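Local coordinates for (S)-ureidoglycine aminohydrolase cupin domain-containing protein (Pseudomonas syringae pv. tomato, PDB 3MYX) that is of unknown function but belongs to the cupin superfamily, is named for an (S)-ureidoglycine aminohydrolase-like domain and probably has two cupin folds in one chain, at residues I95-Q100 against T117-P122; S156-E161 against T166-V171. One frame throughout, in Å; residues are numbered along the deposited sequence.

Contact 1 (I95-Q100 against T117-P122); sequences IGRGTQ and TQASGP. With EDO (1,2-ethanediol), chain D.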
loop_
_atom_site.group_PDB
_atom_site.type_symbol
_atom_site.label_atom_id
_atom_site.label_comp_id
_atom_site.label_asym_id
_atom_site.label_seq_id
_atom_site.Cartn_x
_atom_site.Cartn_y
_atom_site.Cartn_z
ATOM N N ILE A 95 -0.496 -9.811 -5.642
ATOM C CA ILE A 95 0.101 -10.778 -6.569
ATOM C C ILE A 95 1.395 -11.264 -5.923
ATOM O O ILE A 95 2.313 -10.470 -5.697
ATOM C CB ILE A 95 0.425 -10.132 -7.930
ATOM C CG1 ILE A 95 -0.837 -9.529 -8.558
ATOM C CG2 ILE A 95 1.058 -11.157 -8.853
ATOM C CD1 ILE A 95 -0.597 -8.708 -9.832
ATOM N N GLY A 96 1.468 -12.539 -5.570
ATOM C CA GLY A 96 2.674 -13.057 -4.998
ATOM C C GLY A 96 3.781 -13.145 -6.023
ATOM O O GLY A 96 3.541 -13.246 -7.254
ATOM N N ARG A 97 5.019 -13.134 -5.557
ATOM C CA ARG A 97 6.154 -13.323 -6.456
ATOM C C ARG A 97 6.037 -14.691 -7.162
ATOM O O ARG A 97 5.731 -15.699 -6.530
ATOM C CB ARG A 97 7.469 -13.209 -5.665
ATOM C CG ARG A 97 8.670 -12.810 -6.493
ATOM C CD ARG A 97 9.916 -12.646 -5.615
ATOM N NE ARG A 97 11.051 -12.051 -6.335
ATOM C CZ ARG A 97 11.411 -10.754 -6.324
ATOM N NH1 ARG A 97 10.747 -9.833 -5.595
ATOM N NH2 ARG A 97 12.470 -10.365 -7.061
ATOM N N GLY A 98 6.282 -14.704 -8.474
ATOM C CA GLY A 98 6.274 -15.923 -9.277
ATOM C C GLY A 98 4.938 -16.286 -9.878
ATOM O O GLY A 98 4.849 -17.260 -10.627
ATOM N N THR A 99 3.893 -15.524 -9.569
ATOM C CA THR A 99 2.552 -15.840 -10.051
ATOM C C THR A 99 2.451 -15.710 -11.573
ATOM O O THR A 99 2.876 -14.714 -12.142
ATOM C CB THR A 99 1.503 -14.900 -9.404
ATOM O OG1 THR A 99 1.661 -14.883 -7.985
ATOM C CG2 THR A 99 0.096 -15.356 -9.707
ATOM N N GLN A 100 1.876 -16.730 -12.218
ATOM C CA GLN A 100 1.474 -16.599 -13.613
ATOM C C GLN A 100 0.163 -15.830 -13.607
ATOM O O GLN A 100 -0.835 -16.289 -13.051
ATOM C CB GLN A 100 1.295 -17.951 -14.265
ATOM C CG GLN A 100 1.027 -17.859 -15.743
ATOM C CD GLN A 100 0.570 -19.176 -16.313
ATOM O OE1 GLN A 100 -0.542 -19.618 -16.049
ATOM N NE2 GLN A 100 1.417 -19.791 -17.116
ATOM N N THR A 117 10.547 -5.549 -4.875
ATOM C CA THR A 117 11.210 -5.926 -6.106
ATOM C C THR A 117 12.425 -6.826 -5.881
ATOM O O THR A 117 12.917 -7.419 -6.827
ATOM C CB THR A 117 11.559 -4.714 -7.016
ATOM O OG1 THR A 117 12.625 -3.953 -6.442
ATOM C CG2 THR A 117 10.337 -3.822 -7.290
ATOM N N GLN A 118 12.882 -6.934 -4.629
ATOM C CA GLN A 118 13.959 -7.857 -4.249
ATOM C C GLN A 118 13.361 -9.057 -3.521
ATOM O O GLN A 118 12.529 -8.892 -2.638
ATOM C CB GLN A 118 14.938 -7.144 -3.309
ATOM C CG GLN A 118 16.095 -8.041 -2.823
ATOM C CD GLN A 118 16.933 -8.572 -3.956
ATOM O OE1 GLN A 118 17.453 -7.793 -4.765
ATOM N NE2 GLN A 118 17.095 -9.901 -4.026
ATOM N N ALA A 119 13.778 -10.254 -3.897
ATOM C CA ALA A 119 13.377 -11.457 -3.179
ATOM C C ALA A 119 14.276 -11.676 -1.975
ATOM O O ALA A 119 15.504 -11.547 -2.089
ATOM C CB ALA A 119 13.440 -12.676 -4.099
ATOM N N SER A 120 13.684 -12.026 -0.837
ATOM C CA SER A 120 14.457 -12.382 0.363
ATOM C C SER A 120 14.084 -13.738 0.963
ATOM O O SER A 120 14.421 -14.061 2.112
ATOM C CB SER A 120 14.311 -11.281 1.408
ATOM O OG SER A 120 13.017 -11.277 1.946
ATOM N N GLY A 121 13.440 -14.561 0.171
ATOM C CA GLY A 121 13.085 -15.910 0.561
ATOM C C GLY A 121 12.257 -16.467 -0.574
ATOM O O GLY A 121 12.161 -15.857 -1.646
ATOM N N PRO A 122 11.644 -17.635 -0.364
ATOM C CA PRO A 122 11.001 -18.340 -1.465
ATOM C C PRO A 122 9.648 -17.732 -1.878
ATOM O O PRO A 122 8.939 -17.123 -1.070
ATOM C CB PRO A 122 10.840 -19.753 -0.903
ATOM C CG PRO A 122 10.649 -19.538 0.538
ATOM C CD PRO A 122 11.575 -18.418 0.876
HETATM C C1 EDO D . -3.478 -17.183 -16.419
HETATM O O1 EDO D . -2.789 -18.306 -15.873
HETATM C C2 EDO D . -2.471 -16.169 -16.919
HETATM O O2 EDO D . -1.671 -16.735 -17.983
#
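The guanidinium group of Arg97 lies over the backbone and methyl of Ala119, with NE 3.3 Å from Ala119 CB and the amide N of Ala119 3.2 Å above the guanidinium plane, offset toward its rim. In the conformer described here, one of two, Arg97 NH2 donates from the edge of the group to Thr117 O at 3.0 Å, with an N-H...O angle of 166°. The acceptor lies in the guanidinium plane, but the donor stands well above the plane of the Thr117 carbonyl. Reach comes from the chain, extended from CG to NE, with CG turned away from the backbone N (chi1 -156°).

Arg97 itself is the second residue of a type II beta turn from Gly96 to Thr99. Gly96 O accepts hydrogen bonds from Thr99 OG1 (2.6 Å) and Thr99 N (3.3 Å), both from the same face of its plane. Across the way, Gln118 NE2 bonds to Ala119 O at 3.0 Å, folding that side chain back on its own loop. Arg97 also touches Asp123 and Ala164.

In this conformer the charged group is thus gripped mostly by main-chain atoms of 117-119 and the Ala119 methyl; with a second conformer present, this surface tie is probably mobile.

Contact 2 (S156-E161 against T166-V171); sequences SNNLFE and TLRIGV. With EDO (1,2-ethanediol), chain E.
A classic beta bulge interrupts the pairing of 156-161 with 168-171: Leu159 and Phe160 both face Ile169, and the first strand turns a corner at Leu159. Just before it, Asn158 is the centre of an inverse gamma turn. Regular antiparallel bonding resumes beyond the bulge, where Phe160 N meets Ile169 O at 3.0 Å and Ile169 N meets Phe160 O at 2.9 Å. On the other side of the corner, Asn157 N reaches Val171 O at 2.9 Å and Val171 N returns to Asn157 O at 3.2 Å. Gly170 sits opposite the corner, its CA 3.2 Å from Asn157 O, where a beta carbon would collide with that oxygen.

Phe160 and Ile169 run alongside each other in the same direction, with CD2 of the ring 3.8 Å from Ile169 CD1. Leu159 and Val171 do likewise, CD1 of Leu159 lying 4.1 Å from CG2 of Val171. Leu130 touches both Leu159 and Ile169, and Phe160 packs on Thr128 and Thr66.

The amide of Asn158 stands almost perpendicular (87°) to the guanidinium of Arg168. Arg168 NH1 donates to Asn158 OD1 at 3.1 Å, from the guanidinium edge; a bend at chi3 (-66°) brings the group round. Tyr235 OH also hydrogen-bonds Asn158 OD1 and is its stronger partner.

At the far end Thr166 holds an ethanediol, probably from the crystallisation liquor. The whole is a bulged hairpin in the large antiparallel sheet, consistent with the beta-sandwich of a cupin domain.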
loop_
_atom_site.group_PDB
_atom_site.type_symbol
_atom_site.label_atom_id
_atom_site.label_comp_id
_atom_site.label_asym_id
_atom_site.label_seq_id
_atom_site.Cartn_x
_atom_site.Cartn_y
_atom_site.Cartn_z
ATOM N N SER A 156 -5.884 -6.037 13.890
ATOM C CA SER A 156 -5.404 -6.307 12.543
ATOM C C SER A 156 -5.731 -7.717 12.109
ATOM O O SER A 156 -6.087 -8.588 12.916
ATOM C CB SER A 156 -3.895 -6.109 12.450
ATOM O OG SER A 156 -3.242 -7.138 13.140
ATOM N N ASN A 157 -5.556 -7.943 10.821
ATOM C CA ASN A 157 -5.601 -9.261 10.231
ATOM C C ASN A 157 -4.581 -9.252 9.103
ATOM O O ASN A 157 -4.763 -8.563 8.097
ATOM C CB ASN A 157 -7.000 -9.584 9.692
ATOM C CG ASN A 157 -7.105 -10.996 9.123
ATOM O OD1 ASN A 157 -6.118 -11.580 8.709
ATOM N ND2 ASN A 157 -8.324 -11.525 9.090
ATOM N N ASN A 158 -3.490 -9.988 9.299
ATOM C CA ASN A 158 -2.490 -10.206 8.258
ATOM C C ASN A 158 -3.004 -11.225 7.249
ATOM O O ASN A 158 -2.773 -12.413 7.388
ATOM C CB ASN A 158 -1.173 -10.691 8.866
ATOM C CG ASN A 158 -0.569 -9.677 9.799
ATOM O OD1 ASN A 158 -0.301 -8.541 9.407
ATOM N ND2 ASN A 158 -0.343 -10.079 11.050
ATOM N N LEU A 159 -3.733 -10.742 6.260
ATOM C CA LEU A 159 -4.349 -11.583 5.245
ATOM C C LEU A 159 -3.322 -12.199 4.307
ATOM O O LEU A 159 -3.580 -13.224 3.682
ATOM C CB LEU A 159 -5.349 -10.774 4.434
ATOM C CG LEU A 159 -6.567 -10.314 5.244
ATOM C CD1 LEU A 159 -7.333 -9.202 4.526
ATOM C CD2 LEU A 159 -7.478 -11.508 5.548
ATOM N N PHE A 160 -2.167 -11.560 4.183
ATOM C CA PHE A 160 -1.067 -12.089 3.370
ATOM C C PHE A 160 0.243 -11.864 4.124
ATOM O O PHE A 160 0.550 -10.748 4.532
ATOM C CB PHE A 160 -1.032 -11.408 2.008
ATOM C CG PHE A 160 0.154 -11.774 1.186
ATOM C CD1 PHE A 160 0.170 -12.919 0.436
ATOM C CD2 PHE A 160 1.258 -10.932 1.168
ATOM C CE1 PHE A 160 1.310 -13.225 -0.334
ATOM C CE2 PHE A 160 2.372 -11.239 0.443
ATOM C CZ PHE A 160 2.391 -12.378 -0.311
ATOM N N GLU A 161 0.961 -12.948 4.365
ATOM C CA GLU A 161 2.272 -12.893 4.968
ATOM C C GLU A 161 3.273 -13.497 3.983
ATOM O O GLU A 161 3.288 -14.708 3.770
ATOM C CB GLU A 161 2.286 -13.643 6.291
ATOM C CG GLU A 161 1.368 -13.016 7.322
ATOM C CD GLU A 161 1.344 -13.782 8.641
ATOM O OE1 GLU A 161 1.472 -15.028 8.630
ATOM O OE2 GLU A 161 1.178 -13.144 9.685
ATOM N N THR A 166 9.613 -9.470 3.513
ATOM C CA THR A 166 9.032 -9.283 4.840
ATOM C C THR A 166 7.652 -8.622 4.811
ATOM O O THR A 166 7.111 -8.295 5.866
ATOM C CB THR A 166 9.972 -8.489 5.746
ATOM O OG1 THR A 166 10.137 -7.175 5.218
ATOM C CG2 THR A 166 11.337 -9.171 5.874
ATOM N N LEU A 167 7.056 -8.449 3.637
ATOM C CA LEU A 167 5.735 -7.833 3.559
ATOM C C LEU A 167 4.688 -8.590 4.338
ATOM O O LEU A 167 4.587 -9.826 4.234
ATOM C CB LEU A 167 5.287 -7.694 2.109
ATOM C CG LEU A 167 5.945 -6.591 1.301
ATOM C CD1 LEU A 167 5.604 -6.773 -0.195
ATOM C CD2 LEU A 167 5.519 -5.217 1.793
ATOM N N ARG A 168 3.928 -7.841 5.129
ATOM C CA ARG A 168 2.696 -8.303 5.739
ATOM C C ARG A 168 1.636 -7.318 5.265
ATOM O O ARG A 168 1.815 -6.093 5.348
ATOM C CB ARG A 168 2.803 -8.295 7.267
ATOM C CG ARG A 168 3.634 -9.410 7.858
ATOM C CD ARG A 168 3.544 -9.365 9.378
ATOM N NE ARG A 168 4.147 -8.157 9.953
ATOM C CZ ARG A 168 3.496 -7.128 10.522
ATOM N NH1 ARG A 168 2.159 -7.077 10.629
ATOM N NH2 ARG A 168 4.208 -6.120 11.006
ATOM N N ILE A 169 0.544 -7.866 4.749
ATOM C CA ILE A 169 -0.497 -7.088 4.078
ATOM C C ILE A 169 -1.855 -7.474 4.637
ATOM O O ILE A 169 -2.153 -8.652 4.816
ATOM C CB ILE A 169 -0.437 -7.315 2.559
ATOM C CG1 ILE A 169 0.903 -6.801 2.012
ATOM C CG2 ILE A 169 -1.621 -6.644 1.875
ATOM C CD1 ILE A 169 1.201 -7.183 0.562
ATOM N N GLY A 170 -2.668 -6.480 4.968
ATOM C CA GLY A 170 -3.940 -6.787 5.562
ATOM C C GLY A 170 -4.768 -5.569 5.862
ATOM O O GLY A 170 -4.650 -4.545 5.186
ATOM N N VAL A 171 -5.615 -5.715 6.874
ATOM C CA VAL A 171 -6.524 -4.686 7.308
ATOM C C VAL A 171 -6.281 -4.440 8.804
ATOM O O VAL A 171 -6.046 -5.386 9.563
ATOM C CB VAL A 171 -7.993 -5.067 7.018
ATOM C CG1 VAL A 171 -8.983 -3.982 7.549
ATOM C CG2 VAL A 171 -8.219 -5.284 5.527
HETATM C C1 EDO E . 11.251 -6.375 2.052
HETATM O O1 EDO E . 11.612 -7.755 2.241
HETATM C C2 EDO E . 12.262 -5.474 2.757
HETATM O O2 EDO E . 12.418 -5.867 4.129
#

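In the fold
From the N terminus, contact 1 comes first: it closes the excursion from the loop after strand 92-95, through strands 101-105 and 109-116, back to the loop that follows. Only then does contact 2 open, closing the short turn between strands 154-161 and 168-174, so the two follow in series and neither nest nor cross. Their centres are about 15 Å apart, and they touch where Ser120 packs near Thr166. Pro122 O also accepts a hydrogen bond from Thr163 OG1, in the turn of the hairpin. Contact 1 thus ties surface loops of what is probably a first cupin-like domain, while contact 2 pairs strands of a probable second, where the hairpin packs against strands 66-71 and 127-130.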